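Local coordinates for sortase family protein (PDB 4D7W), which probably acts as a class C sortase, a cysteine transpeptidase of the kind that links pilin subunits into pili on the surface of Group B Streptococcus, at residues N31-F34 with K35-M39; R48-Y51 with N52-A56; I90-L93 with E94-L98. All blocks are in the same frame, centred on the assembly; numbering follows the deposited sequence.

Contact 1. Residues N31-F34 with K35-M39; sequences NKQF and KTSGM
The Phe34 ring presents CD1 to Gly38 O at 3.3 Å, an oblique approach across the short helix 34-37. Gln33 CG lies 3.8 Å above one face of this ring, offset toward the rim, and Asn31 CA meets the ring edge in plane. Both side chains leave the backbone pointing away from residues 35-39; it is the carbonyls of Gln33 and Phe34 that receive the donors from there. Ser37 N reaches Gln33 O at 2.9 Å in the carbonyl plane, whereas Thr36 OG1 comes to Gln33 O at 3.1 Å, tilted 24° from that plane. A weak bond from Thr36 N adds a third donor. The threonine hydroxyl gets there because OG1 sits between its own N and carbonyl carbon (chi1 53°), which folds it back over the preceding turn. Ser37 uses a similar torsion but bonds forward: Ser37 OG donates to Gly38 O at 2.8 Å, in the carbonyl plane and on a lone pair. The amide end of Gln33 leads elsewhere, NE2 bonding to Tyr30 O. Beyond the contact the buried Phe34 ring packs against Ser97 and Ile162, so it ties the small helix to the protein body, while Lys35 and Thr36 are exposed. The helix ends at Ser37; Gly38, with positive phi (71°), is the first residue beyond it, and Gly38 N closes on Phe34 O at 2.8 Å. Chemically, then, the carbonyls of Gln33 and Phe34, at the start of the helix, are met by backbone NH groups and, at Gln33, by a hydroxyl as well, while the second hydroxyl, that of Ser37, holds the exit through Gly38 O.

Contact 2. Residues R48-Y51 with N52-A56; sequences RLDY and NSQLA
Asp50 and Tyr51 meet Ser53 and Gln54 where helix 45-52 ends and the chain leaves for strand 62-68 of the sortase beta-sheet. The tight part is this C-terminal turn. Ser53 OG donates to Asp50 O at 2.6 Å, and Gln54 N closes a three-residue step onto Tyr51 O at 2.9 Å, approaching from 57° above the carbonyl plane. Tyr51 is buried: its ring makes a T-shaped (edge-to-face) contact with His79, while its hydroxyl is bonded to Gly80 N and also to His92 on strand 90-92. Within the turn, Tyr51 CD2 touches Asn52 OD1 at 3.6 Å, with ring and amide planes 42° apart.

The solvent side is looser. Asn52 is exposed and runs alongside Arg48, pointing the same way, yet Arg48 CG and Asn52 ND2 are separated by 4.0 Å and no side-chain bond joins them; the arginine's guanidinium instead forms a salt bridge with Glu94. Between Arg48 and Asn52 the bond comes from the backbone, Asn52 N to Arg48 O at 2.9 Å. A side-chain bond links the partly exposed Asp50 to the buried Gln54, their carboxylate and amide planes 77° apart: Gln54 NE2 meets Asp50 OD1 at 3.1 Å, from above the carboxylate plane but within the plane of its own amide.

Contact 3. Residues I90-L93 with E94-L98; sequences IGHL and EGSSL
The imidazole of His92 receives Ser97 O at its edge, near the ring plane, while Ser96 OG, Glu94 CA and Leu98 CA come to the ring obliquely. The Tyr51 ring also meets it, the two planes at about 30°. With chi1 at 168°, CG of His92 lies opposite the backbone N, and the ring extends from the end of strand 90-92 into the loop that follows. There His92 NE2 donates to Ser97 O at 2.8 Å; the bond lies in the plane of the imidazole but well above that of the carbonyl, 54° out. The loop opens with a type I beta turn from Leu93 to Ser96, closed by Ser96 N on Leu93 O at 2.9 Å. The same oxygen takes a second bond, from Ser96 OG at 2.7 Å, in the carbonyl plane and on a lone pair. Ile108 N of strand 105-115 bonds to that hydroxyl too, connecting the turn to the sheet. With NE2 as donor and ND1 on the Tyr51 hydroxyl, both imidazole nitrogens are engaged, which would hold the ring's rotation; ND1 probably acts as acceptor in this buried setting.

Overall arrangement
The three contacts follow one another along the chain, contact 1 closing before contact 2 opens and contact 2 before contact 3. Contacts 1 and 2 lie in the helical N-terminal part, at helices 34-37 and 45-52, with centres 16 Å apart and nearest atoms about 5 Å apart. Contact 3, at the exit of strand 90-92, is the one nearest the chain centre and touches both: its centre is 13 Å from that of contact 1, to which Asn31 OD1 and Leu98 N join it, and 11 Å from that of contact 2, joined by the Arg48–Glu94 salt bridge. Strand 90-92 and the loop after it thus hold the helical N-terminal part against the mixed sortase beta-sheet.

Contact 1. Residues N31-F34 with K35-M39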
ATOM      1  N   ASN A  31      -4.672  11.228   6.399  1.00 26.60           N
ATOM      2  CA  ASN A  31      -3.238  11.259   6.109  1.00 26.30           C
ATOM      3  C   ASN A  31      -2.540  12.549   6.555  1.00 29.82           C
ATOM      4  O   ASN A  31      -1.309  12.645   6.534  1.00 33.16           O
ATOM      5  CB  ASN A  31      -3.015  11.048   4.613  1.00 26.27           C
ATOM      6  CG  ASN A  31      -2.753   9.601   4.261  1.00 26.66           C
ATOM      7  OD1 ASN A  31      -2.929   8.710   5.090  1.00 32.52           O
ATOM      8  ND2 ASN A  31      -2.351   9.355   3.020  1.00 25.34           N
ATOM      9  N   LYS A  32      -3.318  13.551   6.943  1.00 30.11           N
ATOM     10  CA  LYS A  32      -2.733  14.802   7.438  1.00 35.08           C
ATOM     11  C   LYS A  32      -2.050  14.618   8.783  1.00 34.87           C
ATOM     12  O   LYS A  32      -1.146  15.369   9.125  1.00 35.95           O
ATOM     13  CB  LYS A  32      -3.804  15.895   7.573  1.00 38.89           C
ATOM     14  CG  LYS A  32      -4.075  16.643   6.297  1.00 44.08           C
ATOM     15  CD  LYS A  32      -5.041  17.789   6.546  1.00 48.92           C
ATOM     16  CE  LYS A  32      -5.341  18.533   5.264  1.00 59.01           C
ATOM     17  NZ  LYS A  32      -6.047  17.657   4.293  1.00 62.24           N
ATOM     18  N   GLN A  33      -2.482  13.624   9.551  1.00 31.61           N
ATOM     19  CA  GLN A  33      -1.971  13.472  10.908  1.00 36.72           C
ATOM     20  C   GLN A  33      -0.498  13.081  10.968  1.00 32.86           C
ATOM     21  O   GLN A  33       0.184  13.377  11.945  1.00 39.41           O
ATOM     22  CB  GLN A  33      -2.787  12.431  11.672  1.00 40.73           C
ATOM     23  CG  GLN A  33      -2.444  10.999  11.327  1.00 46.81           C
ATOM     24  CD  GLN A  33      -3.405  10.024  11.976  1.00 54.95           C
ATOM     25  OE1 GLN A  33      -3.264   9.701  13.157  1.00 60.63           O
ATOM     26  NE2 GLN A  33      -4.406   9.568  11.216  1.00 50.88           N
ATOM     27  N   PHE A  34      -0.004  12.411   9.934  1.00 34.30           N
ATOM     28  CA  PHE A  34       1.328  11.794  10.023  1.00 32.38           C
ATOM     29  C   PHE A  34       2.467  12.810  10.126  1.00 35.58           C
ATOM     30  O   PHE A  34       3.512  12.514  10.714  1.00 39.65           O
ATOM     31  CB  PHE A  34       1.532  10.854   8.844  1.00 33.71           C
ATOM     32  CG  PHE A  34       0.650   9.651   8.919  1.00 34.08           C
ATOM     33  CD1 PHE A  34       1.027   8.553   9.677  1.00 36.90           C
ATOM     34  CD2 PHE A  34      -0.596   9.648   8.306  1.00 32.64           C
ATOM     35  CE1 PHE A  34       0.190   7.446   9.784  1.00 36.06           C
ATOM     36  CE2 PHE A  34      -1.440   8.551   8.421  1.00 30.90           C
ATOM     37  CZ  PHE A  34      -1.046   7.454   9.160  1.00 36.01           C
ATOM     38  N   LYS A  35       2.251  14.013   9.602  1.00 36.22           N
ATOM     39  CA  LYS A  35       3.267  15.058   9.679  1.00 41.59           C
ATOM     40  C   LYS A  35       3.646  15.324  11.135  1.00 46.95           C
ATOM     41  O   LYS A  35       4.821  15.517  11.445  1.00 52.31           O
ATOM     42  CB  LYS A  35       2.782  16.348   9.012  1.00 43.27           C
ATOM     43  CG  LYS A  35       3.897  17.362   8.778  1.00 50.57           C
ATOM     44  CD  LYS A  35       3.391  18.625   8.091  1.00 56.94           C
ATOM     45  CE  LYS A  35       4.521  19.635   7.921  1.00 61.92           C
ATOM     46  NZ  LYS A  35       4.070  20.909   7.290  1.00 63.95           N
ATOM     47  N   THR A  36       2.663  15.305  12.034  1.00 44.70           N
ATOM     48  CA  THR A  36       2.958  15.503  13.450  1.00 48.24           C
ATOM     49  C   THR A  36       3.160  14.182  14.207  1.00 51.91           C
ATOM     50  O   THR A  36       4.004  14.101  15.095  1.00 54.30           O
ATOM     51  CB  THR A  36       1.853  16.310  14.148  1.00 51.88           C
ATOM     52  OG1 THR A  36       0.588  15.691  13.905  1.00 54.67           O
ATOM     53  CG2 THR A  36       1.821  17.748  13.632  1.00 50.89           C
ATOM     54  N   SER A  37       2.411  13.145  13.844  1.00 50.15           N
ATOM     55  CA  SER A  37       2.402  11.913  14.634  1.00 45.99           C
ATOM     56  C   SER A  37       3.523  10.942  14.284  1.00 42.24           C
ATOM     57  O   SER A  37       3.946  10.145  15.122  1.00 43.75           O
ATOM     58  CB  SER A  37       1.055  11.200  14.483  1.00 44.88           C
ATOM     59  OG  SER A  37       0.992  10.460  13.274  1.00 42.83           O
ATOM     60  N   GLY A  38       4.005  10.992  13.050  1.00 42.33           N
ATOM     61  CA  GLY A  38       4.928   9.975  12.578  1.00 42.40           C
ATOM     62  C   GLY A  38       4.176   8.669  12.380  1.00 42.46           C
ATOM     63  O   GLY A  38       2.937   8.638  12.412  1.00 33.41           O
ATOM     64  N   MET A  39       4.910   7.581  12.162  1.00 40.04           N
ATOM     65  CA  MET A  39       4.271   6.282  11.993  1.00 36.40           C
ATOM     66  C   MET A  39       3.534   5.900  13.256  1.00 34.05           C
ATOM     67  O   MET A  39       4.014   6.133  14.366  1.00 37.51           O
ATOM     68  CB  MET A  39       5.298   5.208  11.647  1.00 34.56           C
ATOM     69  CG  MET A  39       5.927   5.412  10.291  1.00 37.56           C
ATOM     70  SD  MET A  39       4.722   5.194   8.973  1.00 39.40           S
ATOM     71  CE  MET A  39       5.764   5.169   7.523  1.00 39.70           C
TER
HETATM   72  O   HOH W   1       0.973  14.146   6.900  1.00 30.29           O

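Contact 2. Residues R48-Y51 with N52-A56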
ATOM      1  N   ARG A  48      -7.631   2.250  15.291  1.00 32.22           N
ATOM      2  CA  ARG A  48      -7.791   1.125  14.388  1.00 31.62           C
ATOM      3  C   ARG A  48      -9.190   1.131  13.760  1.00 31.85           C
ATOM      4  O   ARG A  48      -9.335   0.850  12.570  1.00 31.61           O
ATOM      5  CB  ARG A  48      -7.530  -0.194  15.111  1.00 30.99           C
ATOM      6  CG  ARG A  48      -7.762  -1.426  14.239  1.00 39.07           C
ATOM      7  CD  ARG A  48      -7.193  -2.695  14.898  1.00 39.62           C
ATOM      8  NE  ARG A  48      -5.767  -2.532  15.151  1.00 46.12           N
ATOM      9  CZ  ARG A  48      -5.237  -2.324  16.352  1.00 52.39           C
ATOM     10  NH1 ARG A  48      -6.024  -2.283  17.426  1.00 50.69           N
ATOM     11  NH2 ARG A  48      -3.920  -2.177  16.483  1.00 52.26           N
ATOM     12  N   LEU A  49     -10.207   1.461  14.557  1.00 36.71           N
ATOM     13  CA  LEU A  49     -11.572   1.635  14.044  1.00 35.30           C
ATOM     14  C   LEU A  49     -11.659   2.742  12.994  1.00 33.17           C
ATOM     15  O   LEU A  49     -12.339   2.592  11.985  1.00 31.65           O
ATOM     16  CB  LEU A  49     -12.548   1.951  15.189  1.00 38.62           C
ATOM     17  CG  LEU A  49     -13.151   0.813  16.024  1.00 46.19           C
ATOM     18  CD1 LEU A  49     -12.104  -0.247  16.371  1.00 51.04           C
ATOM     19  CD2 LEU A  49     -13.789   1.358  17.298  1.00 46.42           C
ATOM     20  N   ASP A  50     -11.003   3.871  13.249  1.00 34.02           N
ATOM     21  CA  ASP A  50     -10.974   4.945  12.264  1.00 32.93           C
ATOM     22  C   ASP A  50     -10.332   4.447  10.969  1.00 32.06           C
ATOM     23  O   ASP A  50     -10.851   4.648   9.865  1.00 30.30           O
ATOM     24  CB  ASP A  50     -10.202   6.156  12.792  1.00 36.18           C
ATOM     25  CG  ASP A  50     -10.258   7.353  11.830  1.00 46.12           C
ATOM     26  OD1 ASP A  50     -11.197   7.420  10.993  1.00 43.97           O
ATOM     27  OD2 ASP A  50      -9.370   8.234  11.917  1.00 46.48           O
ATOM     28  N   TYR A  51      -9.185   3.799  11.119  1.00 28.62           N
ATOM     29  CA  TYR A  51      -8.456   3.237   9.982  1.00 28.13           C
ATOM     30  C   TYR A  51      -9.338   2.311   9.139  1.00 28.71           C
ATOM     31  O   TYR A  51      -9.402   2.454   7.925  1.00 29.18           O
ATOM     32  CB  TYR A  51      -7.221   2.500  10.490  1.00 24.73           C
ATOM     33  CG  TYR A  51      -6.522   1.626   9.463  1.00 26.79           C
ATOM     34  CD1 TYR A  51      -5.947   2.180   8.331  1.00 26.57           C
ATOM     35  CD2 TYR A  51      -6.413   0.258   9.642  1.00 28.41           C
ATOM     36  CE1 TYR A  51      -5.295   1.395   7.389  1.00 30.63           C
ATOM     37  CE2 TYR A  51      -5.755  -0.545   8.691  1.00 22.87           C
ATOM     38  CZ  TYR A  51      -5.203   0.033   7.578  1.00 27.49           C
ATOM     39  OH  TYR A  51      -4.556  -0.737   6.634  1.00 29.87           O
ATOM     40  N   ASN A  52     -10.043   1.381   9.777  1.00 29.34           N
ATOM     41  CA  ASN A  52     -10.866   0.442   9.023  1.00 29.74           C
ATOM     42  C   ASN A  52     -11.991   1.104   8.229  1.00 32.66           C
ATOM     43  O   ASN A  52     -12.469   0.546   7.239  1.00 31.83           O
ATOM     44  CB  ASN A  52     -11.452  -0.621   9.954  1.00 33.69           C
ATOM     45  CG  ASN A  52     -10.406  -1.615  10.414  1.00 40.22           C
ATOM     46  OD1 ASN A  52      -9.391  -1.815   9.745  1.00 44.42           O
ATOM     47  ND2 ASN A  52     -10.648  -2.248  11.555  1.00 41.47           N
ATOM     48  N   SER A  53     -12.402   2.293   8.652  1.00 33.73           N
ATOM     49  CA  SER A  53     -13.444   3.028   7.945  1.00 32.02           C
ATOM     50  C   SER A  53     -12.892   3.828   6.774  1.00 34.98           C
ATOM     51  O   SER A  53     -13.665   4.406   6.008  1.00 37.66           O
ATOM     52  CB  SER A  53     -14.162   3.987   8.897  1.00 34.07           C
ATOM     53  OG  SER A  53     -13.322   5.095   9.206  1.00 40.56           O
ATOM     54  N   GLN A  54     -11.565   3.928   6.657  1.00 29.47           N
ATOM     55  CA  GLN A  54     -11.007   4.763   5.595  1.00 23.78           C
ATOM     56  C   GLN A  54     -10.936   3.962   4.305  1.00 26.41           C
ATOM     57  O   GLN A  54     -10.596   2.789   4.335  1.00 27.83           O
ATOM     58  CB  GLN A  54      -9.614   5.302   5.978  1.00 26.33           C
ATOM     59  CG  GLN A  54      -9.623   6.203   7.210  1.00 27.92           C
ATOM     60  CD  GLN A  54     -10.313   7.544   6.951  1.00 28.09           C
ATOM     61  OE1 GLN A  54     -10.464   7.954   5.803  1.00 33.47           O
ATOM     62  NE2 GLN A  54     -10.730   8.223   8.014  1.00 30.67           N
ATOM     63  N   LEU A  55     -11.264   4.600   3.183  1.00 24.81           N
ATOM     64  CA  LEU A  55     -11.180   3.992   1.850  1.00 27.68           C
ATOM     65  C   LEU A  55     -11.975   2.685   1.769  1.00 37.55           C
ATOM     66  O   LEU A  55     -11.579   1.747   1.084  1.00 44.12           O
ATOM     67  CB  LEU A  55      -9.709   3.744   1.466  1.00 24.94           C
ATOM     68  CG  LEU A  55      -8.889   5.034   1.382  1.00 28.65           C
ATOM     69  CD1 LEU A  55      -7.451   4.726   0.966  1.00 30.67           C
ATOM     70  CD2 LEU A  55      -9.546   5.969   0.401  1.00 25.28           C
ATOM     71  N   ALA A  56     -13.085   2.621   2.490  1.00 31.46           N
ATOM     72  CA  ALA A  56     -13.874   1.401   2.553  1.00 29.58           C
ATOM     73  C   ALA A  56     -15.179   1.604   1.813  1.00 37.18           C
ATOM     74  O   ALA A  56     -15.912   2.543   2.122  1.00 35.53           O
ATOM     75  CB  ALA A  56     -14.138   1.001   4.019  1.00 24.78           C
TER

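Contact 3. Residues I90-L93 with E94-L98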
ATOM      1  N   ILE A  90      -2.264  -8.248  -1.268  1.00 33.59           N
ATOM      2  CA  ILE A  90      -1.288  -7.355  -0.687  1.00 31.47           C
ATOM      3  C   ILE A  90      -1.917  -6.652   0.503  1.00 35.33           C
ATOM      4  O   ILE A  90      -3.081  -6.247   0.447  1.00 31.86           O
ATOM      5  CB  ILE A  90      -0.795  -6.325  -1.720  1.00 30.69           C
ATOM      6  CG1 ILE A  90      -0.260  -7.040  -2.971  1.00 31.28           C
ATOM      7  CG2 ILE A  90       0.247  -5.408  -1.109  1.00 31.67           C
ATOM      8  CD1 ILE A  90       0.885  -8.013  -2.676  1.00 31.69           C
ATOM      9  N   GLY A  91      -1.148  -6.504   1.573  1.00 32.83           N
ATOM     10  CA  GLY A  91      -1.651  -5.864   2.764  1.00 27.20           C
ATOM     11  C   GLY A  91      -1.085  -4.470   2.925  1.00 30.63           C
ATOM     12  O   GLY A  91       0.020  -4.172   2.467  1.00 30.78           O
ATOM     13  N   HIS A  92      -1.845  -3.608   3.589  1.00 27.52           N
ATOM     14  CA  HIS A  92      -1.344  -2.280   3.924  1.00 26.83           C
ATOM     15  C   HIS A  92      -0.980  -2.211   5.408  1.00 29.55           C
ATOM     16  O   HIS A  92      -1.806  -2.515   6.256  1.00 32.24           O
ATOM     17  CB  HIS A  92      -2.384  -1.226   3.554  1.00 29.73           C
ATOM     18  CG  HIS A  92      -2.082   0.125   4.112  1.00 30.10           C
ATOM     19  ND1 HIS A  92      -2.650   0.586   5.280  1.00 29.11           N
ATOM     20  CD2 HIS A  92      -1.256   1.104   3.677  1.00 29.78           C
ATOM     21  CE1 HIS A  92      -2.182   1.794   5.541  1.00 31.70           C
ATOM     22  NE2 HIS A  92      -1.339   2.133   4.582  1.00 32.70           N
ATOM     23  N   LEU A  93       0.258  -1.824   5.729  1.00 25.68           N
ATOM     24  CA  LEU A  93       0.698  -1.745   7.132  1.00 28.15           C
ATOM     25  C   LEU A  93      -0.128  -0.707   7.902  1.00 33.80           C
ATOM     26  O   LEU A  93      -0.101   0.481   7.583  1.00 29.80           O
ATOM     27  CB  LEU A  93       2.188  -1.401   7.225  1.00 31.91           C
ATOM     28  CG  LEU A  93       2.874  -1.677   8.566  1.00 42.69           C
ATOM     29  CD1 LEU A  93       2.771  -3.140   8.928  1.00 43.19           C
ATOM     30  CD2 LEU A  93       4.343  -1.261   8.544  1.00 44.71           C
ATOM     31  N   GLU A  94      -0.831  -1.161   8.936  1.00 33.62           N
ATOM     32  CA  GLU A  94      -1.974  -0.416   9.469  1.00 34.27           C
ATOM     33  C   GLU A  94      -1.586   0.949  10.055  1.00 39.03           C
ATOM     34  O   GLU A  94      -2.390   1.889  10.045  1.00 42.89           O
ATOM     35  CB  GLU A  94      -2.700  -1.263  10.530  1.00 36.27           C
ATOM     36  CG  GLU A  94      -1.950  -1.360  11.842  1.00 43.11           C
ATOM     37  CD  GLU A  94      -2.798  -1.942  12.977  1.00 52.29           C
ATOM     38  OE1 GLU A  94      -3.946  -2.363  12.706  1.00 51.27           O
ATOM     39  OE2 GLU A  94      -2.314  -1.969  14.139  1.00 55.07           O
ATOM     40  N   GLY A  95      -0.362   1.065  10.556  1.00 34.57           N
ATOM     41  CA  GLY A  95       0.081   2.328  11.123  1.00 35.51           C
ATOM     42  C   GLY A  95       0.729   3.297  10.146  1.00 33.75           C
ATOM     43  O   GLY A  95       1.231   4.347  10.562  1.00 33.48           O
ATOM     44  N   SER A  96       0.730   2.960   8.855  1.00 28.56           N
ATOM     45  CA  SER A  96       1.350   3.830   7.854  1.00 28.84           C
ATOM     46  C   SER A  96       0.300   4.670   7.148  1.00 28.90           C
ATOM     47  O   SER A  96      -0.893   4.465   7.334  1.00 27.57           O
ATOM     48  CB  SER A  96       2.171   3.013   6.836  1.00 29.49           C
ATOM     49  OG  SER A  96       1.379   2.137   6.042  1.00 26.15           O
ATOM     50  N   SER A  97       0.737   5.650   6.361  1.00 28.93           N
ATOM     51  CA  SER A  97      -0.203   6.515   5.671  1.00 24.09           C
ATOM     52  C   SER A  97      -1.026   5.717   4.645  1.00 28.10           C
ATOM     53  O   SER A  97      -0.522   4.764   4.051  1.00 29.09           O
ATOM     54  CB  SER A  97       0.535   7.667   4.970  1.00 29.76           C
ATOM     55  OG  SER A  97       1.480   8.285   5.835  1.00 28.88           O
ATOM     56  N   LEU A  98      -2.287   6.102   4.444  1.00 26.65           N
ATOM     57  CA  LEU A  98      -3.118   5.513   3.375  1.00 26.75           C
ATOM     58  C   LEU A  98      -2.433   5.695   2.022  1.00 29.27           C
ATOM     59  O   LEU A  98      -1.780   6.709   1.803  1.00 28.12           O
ATOM     60  CB  LEU A  98      -4.526   6.153   3.343  1.00 25.74           C
ATOM     61  CG  LEU A  98      -5.308   6.002   4.645  1.00 26.72           C
ATOM     62  CD1 LEU A  98      -6.582   6.885   4.685  1.00 26.29           C
ATOM     63  CD2 LEU A  98      -5.640   4.523   4.864  1.00 26.52           C
TER